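Local coordinates for protein sugar phosphate isomerase/epimerase (Parabacteroides distasonis, PDB 3L23) that is probably an isomerase or epimerase acting on sugar phosphates, with a magnesium ion bound in a TIM-barrel fold of the xylose isomerase type, at residues 255-260 / 293-298; 274-279 / 283-288. All coordinates share one frame; numbering follows the deposited sequence. Where two conformers were deposited one is given.

Both contacts draw on helix 285-298, contact 2 on its first turn and contact 1 on its last, with centres about 16 Å apart. Along the chain, contact 2 is nested inside the loop that contact 1 closes. They touch where Leu296 CD1 packs 3.6 Å from Val274 CG2, so the end of the helix rests on the strand that leads into the metal site. Contact 2 carries the magnesium ligand Glu275 itself, which shares the ion with His165, Asp216 and His242. Contact 1 lies further out: the Phe257 side chain is about 11 Å from the ion and about 8 Å from the side chain of Asp216.

Contact 1. Residues 255-260 / 293-298; sequences MNFEMI and ADYLIK
Tyr295 OH lodges against Phe257, 3.5 Å from ring atom CD2 and 3.6 Å from CB, and no hydrogen bond joins the two residues. The hydroxyl comes in at the edge of the Phe257 ring, near its plane, while the rings lie obliquely at 68° with centroids 5.8 Å apart. With CG opposite the main-chain nitrogen (chi1 175°), the tyrosine reaches out from helix 285-298 toward Phe257. Selenomethionine Met255 lays its CB over one face of the Phe257 ring, and Phe249 and Ile243 add further apolar neighbours. Phe301, in the C-terminal tail, touches both Tyr295 and Glu258. Replacing the tyrosine by an alanine would probably open a gap beside Phe257 and leave the two helix segments without direct contact. Just before Phe257, Asn256 N-caps helix 257-267: its OD1 accepts from Met259 N at 3.2 Å in a nearly straight bond, the donor standing above the carbonyl plane. At the other helix's end, Lys13 bonds to the carbonyls of Leu296 and Ile297. The start of helix 257-267 and the end of helix 285-298 thus meet through one oblique aromatic pair, as neighbours in the outer layer of a TIM barrel that follow adjacent parallel strands, 238-243 and 272-274.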
loop_
_atom_site.group_PDB
_atom_site.type_symbol
_atom_site.label_atom_id
_atom_site.label_comp_id
_atom_site.label_asym_id
_atom_site.label_seq_id
_atom_site.Cartn_x
_atom_site.Cartn_y
_atom_site.Cartn_z
HETATM N N MSE A 255 -11.114 -5.587 -14.316
HETATM C CA MSE A 255 -10.193 -4.493 -14.489
HETATM C C MSE A 255 -10.229 -3.870 -15.895
HETATM O O MSE A 255 -9.999 -4.524 -16.937
HETATM C CB MSE A 255 -8.738 -4.846 -14.113
HETATM C CG MSE A 255 -8.581 -5.649 -12.821
HETATM SE SE MSE A 255 -9.668 -5.048 -11.379
HETATM C CE MSE A 255 -8.885 -3.327 -11.318
ATOM N N ASN A 256 -10.568 -2.602 -15.858
ATOM C CA ASN A 256 -10.478 -1.741 -17.019
ATOM C C ASN A 256 -9.253 -0.834 -16.811
ATOM O O ASN A 256 -9.363 0.308 -16.330
ATOM C CB ASN A 256 -11.736 -0.898 -17.195
ATOM C CG ASN A 256 -11.721 -0.124 -18.520
ATOM O OD1 ASN A 256 -10.677 0.029 -19.145
ATOM N ND2 ASN A 256 -12.888 0.296 -18.971
ATOM N N PHE A 257 -8.085 -1.340 -17.165
ATOM C CA PHE A 257 -6.864 -0.538 -16.973
ATOM C C PHE A 257 -6.809 0.729 -17.863
ATOM O O PHE A 257 -6.280 1.750 -17.411
ATOM C CB PHE A 257 -5.620 -1.400 -17.123
ATOM C CG PHE A 257 -5.463 -2.397 -16.033
ATOM C CD1 PHE A 257 -5.373 -1.989 -14.701
ATOM C CD2 PHE A 257 -5.450 -3.752 -16.329
ATOM C CE1 PHE A 257 -5.221 -2.960 -13.700
ATOM C CE2 PHE A 257 -5.320 -4.707 -15.343
ATOM C CZ PHE A 257 -5.184 -4.310 -14.048
ATOM N N GLU A 258 -7.385 0.697 -19.057
ATOM C CA GLU A 258 -7.395 1.903 -19.895
ATOM C C GLU A 258 -8.078 3.048 -19.156
ATOM O O GLU A 258 -7.542 4.149 -19.099
ATOM C CB GLU A 258 -8.035 1.635 -21.259
ATOM C CG GLU A 258 -8.012 2.847 -22.194
ATOM C CD GLU A 258 -8.560 2.558 -23.567
ATOM O OE1 GLU A 258 -9.016 1.416 -23.836
ATOM O OE2 GLU A 258 -8.527 3.483 -24.403
HETATM N N MSE A 259 -9.253 2.795 -18.586
HETATM C CA MSE A 259 -9.993 3.824 -17.855
HETATM C C MSE A 259 -9.300 4.206 -16.562
HETATM O O MSE A 259 -9.289 5.376 -16.186
HETATM C CB MSE A 259 -11.463 3.373 -17.617
HETATM C CG MSE A 259 -12.363 4.417 -17.067
HETATM SE SE MSE A 259 -12.770 5.800 -18.384
HETATM C CE MSE A 259 -12.240 7.307 -17.193
ATOM N N ILE A 260 -8.753 3.216 -15.848
ATOM C CA ILE A 260 -8.014 3.477 -14.618
ATOM C C ILE A 260 -6.833 4.428 -14.891
ATOM O O ILE A 260 -6.679 5.422 -14.192
ATOM C CB ILE A 260 -7.547 2.179 -13.953
ATOM C CG1 ILE A 260 -8.747 1.494 -13.322
ATOM C CG2 ILE A 260 -6.478 2.435 -12.898
ATOM C CD1 ILE A 260 -8.469 0.063 -12.894
ATOM N N ALA A 293 4.923 -6.106 -16.264
ATOM C CA ALA A 293 5.704 -5.010 -16.819
ATOM C C ALA A 293 5.480 -4.929 -18.310
ATOM O O ALA A 293 5.282 -3.846 -18.841
ATOM C CB ALA A 293 7.229 -5.211 -16.528
ATOM N N ASP A 294 5.496 -6.073 -18.989
ATOM C CA ASP A 294 5.376 -6.118 -20.435
ATOM C C ASP A 294 4.011 -5.593 -20.859
ATOM O O ASP A 294 3.904 -4.885 -21.839
ATOM C CB ASP A 294 5.586 -7.540 -20.970
ATOM C CG ASP A 294 7.043 -8.017 -20.891
ATOM O OD1 ASP A 294 7.919 -7.154 -20.750
ATOM O OD2 ASP A 294 7.289 -9.267 -20.999
ATOM N N TYR A 295 2.968 -5.894 -20.096
ATOM C CA TYR A 295 1.646 -5.359 -20.371
ATOM C C TYR A 295 1.686 -3.844 -20.357
ATOM O O TYR A 295 1.186 -3.197 -21.273
ATOM C CB TYR A 295 0.643 -5.904 -19.341
ATOM C CG TYR A 295 -0.736 -5.329 -19.460
ATOM C CD1 TYR A 295 -1.070 -4.138 -18.841
ATOM C CD2 TYR A 295 -1.718 -5.988 -20.174
ATOM C CE1 TYR A 295 -2.318 -3.582 -18.973
ATOM C CE2 TYR A 295 -3.007 -5.454 -20.262
ATOM C CZ TYR A 295 -3.289 -4.250 -19.645
ATOM O OH TYR A 295 -4.544 -3.671 -19.728
ATOM N N LEU A 296 2.291 -3.256 -19.325
ATOM C CA LEU A 296 2.317 -1.797 -19.204
ATOM C C LEU A 296 3.186 -1.155 -20.288
ATOM O O LEU A 296 2.852 -0.101 -20.831
ATOM C CB LEU A 296 2.814 -1.384 -17.815
ATOM C CG LEU A 296 1.975 -1.793 -16.609
ATOM C CD1 LEU A 296 2.689 -1.391 -15.321
ATOM C CD2 LEU A 296 0.550 -1.209 -16.665
ATOM N N ILE A 297 4.315 -1.778 -20.567
ATOM C CA ILE A 297 5.204 -1.296 -21.621
ATOM C C ILE A 297 4.504 -1.198 -22.998
ATOM O O ILE A 297 4.668 -0.195 -23.716
ATOM C CB ILE A 297 6.496 -2.144 -21.656
ATOM C CG1 ILE A 297 7.339 -1.845 -20.408
ATOM C CG2 ILE A 297 7.295 -1.845 -22.932
ATOM C CD1 ILE A 297 8.462 -2.851 -20.093
ATOM N N LYS A 298 3.733 -2.222 -23.343
ATOM C CA LYS A 298 3.002 -2.288 -24.604
ATOM C C LYS A 298 1.726 -1.460 -24.591
ATOM O O LYS A 298 1.231 -1.139 -25.636
ATOM C CB LYS A 298 2.626 -3.731 -24.921
ATOM C CG LYS A 298 3.834 -4.618 -25.182
ATOM C CD LYS A 298 3.384 -6.032 -25.555
#

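Contact 2. Residues 274-279 / 283-288; sequences VELEQM and RTQFAG. With MG (magnesium ion), chain B.
The side-chain amide of Gln285 bonds to the backbone of the facing loop at both ends. Its OE1 accepts from Met279 N at 2.9 Å, in the carbonyl plane and on a lone pair, and its NE2 donates to Glu277 O at 3.0 Å, approaching from above that carbonyl's plane. NE2 also bonds to Ser21 O, and a water gives OE1 a second donor, so the amide's rotation is fixed; a bend at chi2 (-54°) swings it to the loop. The same water joins Arg283 O to Gln278 NE2, which in turn donates to Met279 O. Glu275 OE1 binds the magnesium ion at 2.0 Å, and OE2 accepts from a water that is itself a metal ligand. His165, Asp216, His242 and a second water complete the six ligands. Glu275 lies just after strand 272-274 and the other three protein ligands on strands 162-165, 211-216 and 238-243, at the C-terminal ends of parallel strands, where TIM barrels place their active sites. Thr284 N-caps the helix, its OG1 accepting from Ala287 N at 3.0 Å. Next to the amide, Leu276 CD2 packs 3.6 Å from Gly288 C. The side chain of selenomethionine Met279, bent twice, brings CE to 3.5 Å from NH1 of Arg283, whose guanidinium is paired with Asp291. A CB on Gly288 would clash with both Leu276 CD2 and Met279 SE.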
loop_
_atom_site.group_PDB
_atom_site.type_symbol
_atom_site.label_atom_id
_atom_site.label_comp_id
_atom_site.label_asym_id
_atom_site.label_seq_id
_atom_site.Cartn_x
_atom_site.Cartn_y
_atom_site.Cartn_z
ATOM N N VAL A 274 2.988 -1.669 -9.212
ATOM C CA VAL A 274 2.504 -2.988 -9.615
ATOM C C VAL A 274 2.463 -3.936 -8.445
ATOM O O VAL A 274 3.405 -4.016 -7.647
ATOM C CB VAL A 274 3.427 -3.611 -10.745
ATOM C CG1 VAL A 274 3.169 -5.116 -10.910
ATOM C CG2 VAL A 274 3.258 -2.811 -12.033
ATOM N N GLU A 275 1.374 -4.696 -8.353
ATOM C CA GLU A 275 1.265 -5.742 -7.368
ATOM C C GLU A 275 0.768 -7.030 -7.991
ATOM O O GLU A 275 -0.096 -7.006 -8.886
ATOM C CB GLU A 275 0.328 -5.308 -6.252
ATOM C CG GLU A 275 0.223 -6.382 -5.201
ATOM C CD GLU A 275 -0.496 -5.929 -3.965
ATOM O OE1 GLU A 275 -1.320 -5.022 -4.033
ATOM O OE2 GLU A 275 -0.246 -6.516 -2.901
ATOM N N LEU A 276 1.332 -8.156 -7.541
ATOM C CA LEU A 276 0.950 -9.479 -8.028
ATOM C C LEU A 276 0.869 -10.430 -6.843
ATOM O O LEU A 276 1.845 -10.577 -6.118
ATOM C CB LEU A 276 1.991 -9.973 -9.051
ATOM C CG LEU A 276 1.752 -11.314 -9.690
ATOM C CD1 LEU A 276 0.534 -11.203 -10.604
ATOM C CD2 LEU A 276 3.015 -11.843 -10.391
ATOM N N GLU A 277 -0.274 -11.057 -6.612
ATOM C CA GLU A 277 -0.346 -12.028 -5.521
ATOM C C GLU A 277 0.150 -13.385 -6.026
ATOM O O GLU A 277 0.632 -13.486 -7.158
ATOM C CB GLU A 277 -1.724 -12.010 -4.787
ATOM C CG GLU A 277 -2.962 -12.475 -5.456
ATOM C CD GLU A 277 -4.166 -12.105 -4.561
ATOM O OE1 GLU A 277 -4.268 -12.642 -3.433
ATOM O OE2 GLU A 277 -4.955 -11.228 -4.956
ATOM N N GLN A 278 0.134 -14.404 -5.172
ATOM C CA GLN A 278 0.641 -15.706 -5.519
ATOM C C GLN A 278 0.070 -16.210 -6.834
ATOM O O GLN A 278 -1.139 -16.219 -7.037
ATOM C CB GLN A 278 0.283 -16.682 -4.407
ATOM C CG GLN A 278 0.564 -18.106 -4.720
ATOM C CD GLN A 278 2.012 -18.384 -4.965
ATOM O OE1 GLN A 278 2.868 -17.978 -4.174
ATOM N NE2 GLN A 278 2.309 -19.131 -6.048
HETATM N N MSE A 279 0.948 -16.588 -7.746
HETATM C CA MSE A 279 0.488 -17.108 -9.035
HETATM C C MSE A 279 -0.362 -18.362 -8.825
HETATM O O MSE A 279 0.012 -19.260 -8.067
HETATM C CB MSE A 279 1.675 -17.354 -9.964
HETATM C CG MSE A 279 2.344 -16.076 -10.478
HETATM SE SE MSE A 279 1.283 -15.015 -11.659
HETATM C CE MSE A 279 1.601 -16.042 -13.282
ATOM N N ARG A 283 3.435 -21.001 -11.887
ATOM C CA ARG A 283 4.516 -20.176 -12.370
ATOM C C ARG A 283 5.169 -19.422 -11.201
ATOM O O ARG A 283 4.551 -19.222 -10.146
ATOM C CB ARG A 283 4.017 -19.188 -13.403
ATOM C CG ARG A 283 3.377 -19.768 -14.672
ATOM C CD ARG A 283 2.854 -18.673 -15.558
ATOM N NE ARG A 283 3.939 -17.930 -16.190
ATOM C CZ ARG A 283 3.860 -16.710 -16.704
ATOM N NH1 ARG A 283 2.763 -15.970 -16.621
ATOM N NH2 ARG A 283 4.921 -16.181 -17.248
ATOM N N THR A 284 6.402 -18.975 -11.413
ATOM C CA THR A 284 7.078 -18.141 -10.412
ATOM C C THR A 284 6.547 -16.719 -10.379
ATOM O O THR A 284 5.947 -16.237 -11.327
ATOM C CB THR A 284 8.601 -18.044 -10.670
ATOM O OG1 THR A 284 8.870 -17.322 -11.898
ATOM C CG2 THR A 284 9.222 -19.444 -10.649
ATOM N N GLN A 285 6.764 -16.037 -9.261
ATOM C CA GLN A 285 6.418 -14.627 -9.160
ATOM C C GLN A 285 7.250 -13.770 -10.118
ATOM O O GLN A 285 6.736 -12.820 -10.721
ATOM C CB GLN A 285 6.606 -14.117 -7.730
ATOM C CG GLN A 285 5.756 -14.807 -6.651
ATOM C CD GLN A 285 4.282 -14.796 -6.990
ATOM O OE1 GLN A 285 3.729 -15.851 -7.236
ATOM N NE2 GLN A 285 3.645 -13.626 -6.971
ATOM N N PHE A 286 8.543 -14.098 -10.288
ATOM C CA PHE A 286 9.377 -13.318 -11.228
ATOM C C PHE A 286 8.788 -13.381 -12.648
ATOM O O PHE A 286 8.781 -12.375 -13.346
ATOM C CB PHE A 286 10.850 -13.729 -11.218
ATOM C CG PHE A 286 11.725 -12.859 -10.332
ATOM C CD1 PHE A 286 12.323 -11.698 -10.834
ATOM C CD2 PHE A 286 11.979 -13.216 -9.016
ATOM C CE1 PHE A 286 13.142 -10.913 -10.024
ATOM C CE2 PHE A 286 12.794 -12.423 -8.212
ATOM C CZ PHE A 286 13.377 -11.264 -8.749
ATOM N N ALA A 287 8.314 -14.559 -13.053
ATOM C CA ALA A 287 7.737 -14.747 -14.383
ATOM C C ALA A 287 6.476 -13.880 -14.529
ATOM O O ALA A 287 6.304 -13.174 -15.517
ATOM C CB ALA A 287 7.468 -16.255 -14.659
ATOM N N GLY A 288 5.587 -13.920 -13.548
ATOM C CA GLY A 288 4.370 -13.127 -13.615
ATOM C C GLY A 288 4.640 -11.637 -13.546
ATOM O O GLY A 288 3.983 -10.858 -14.226
HETATM MG MG MG B . -2.256 -3.758 -2.815
HETATM O O HOH W 1 -0.619 -4.410 -1.237
HETATM O O HOH W 2 4.803 -18.412 -7.459
HETATM O O HOH W 3 -3.224 -5.393 -1.854
#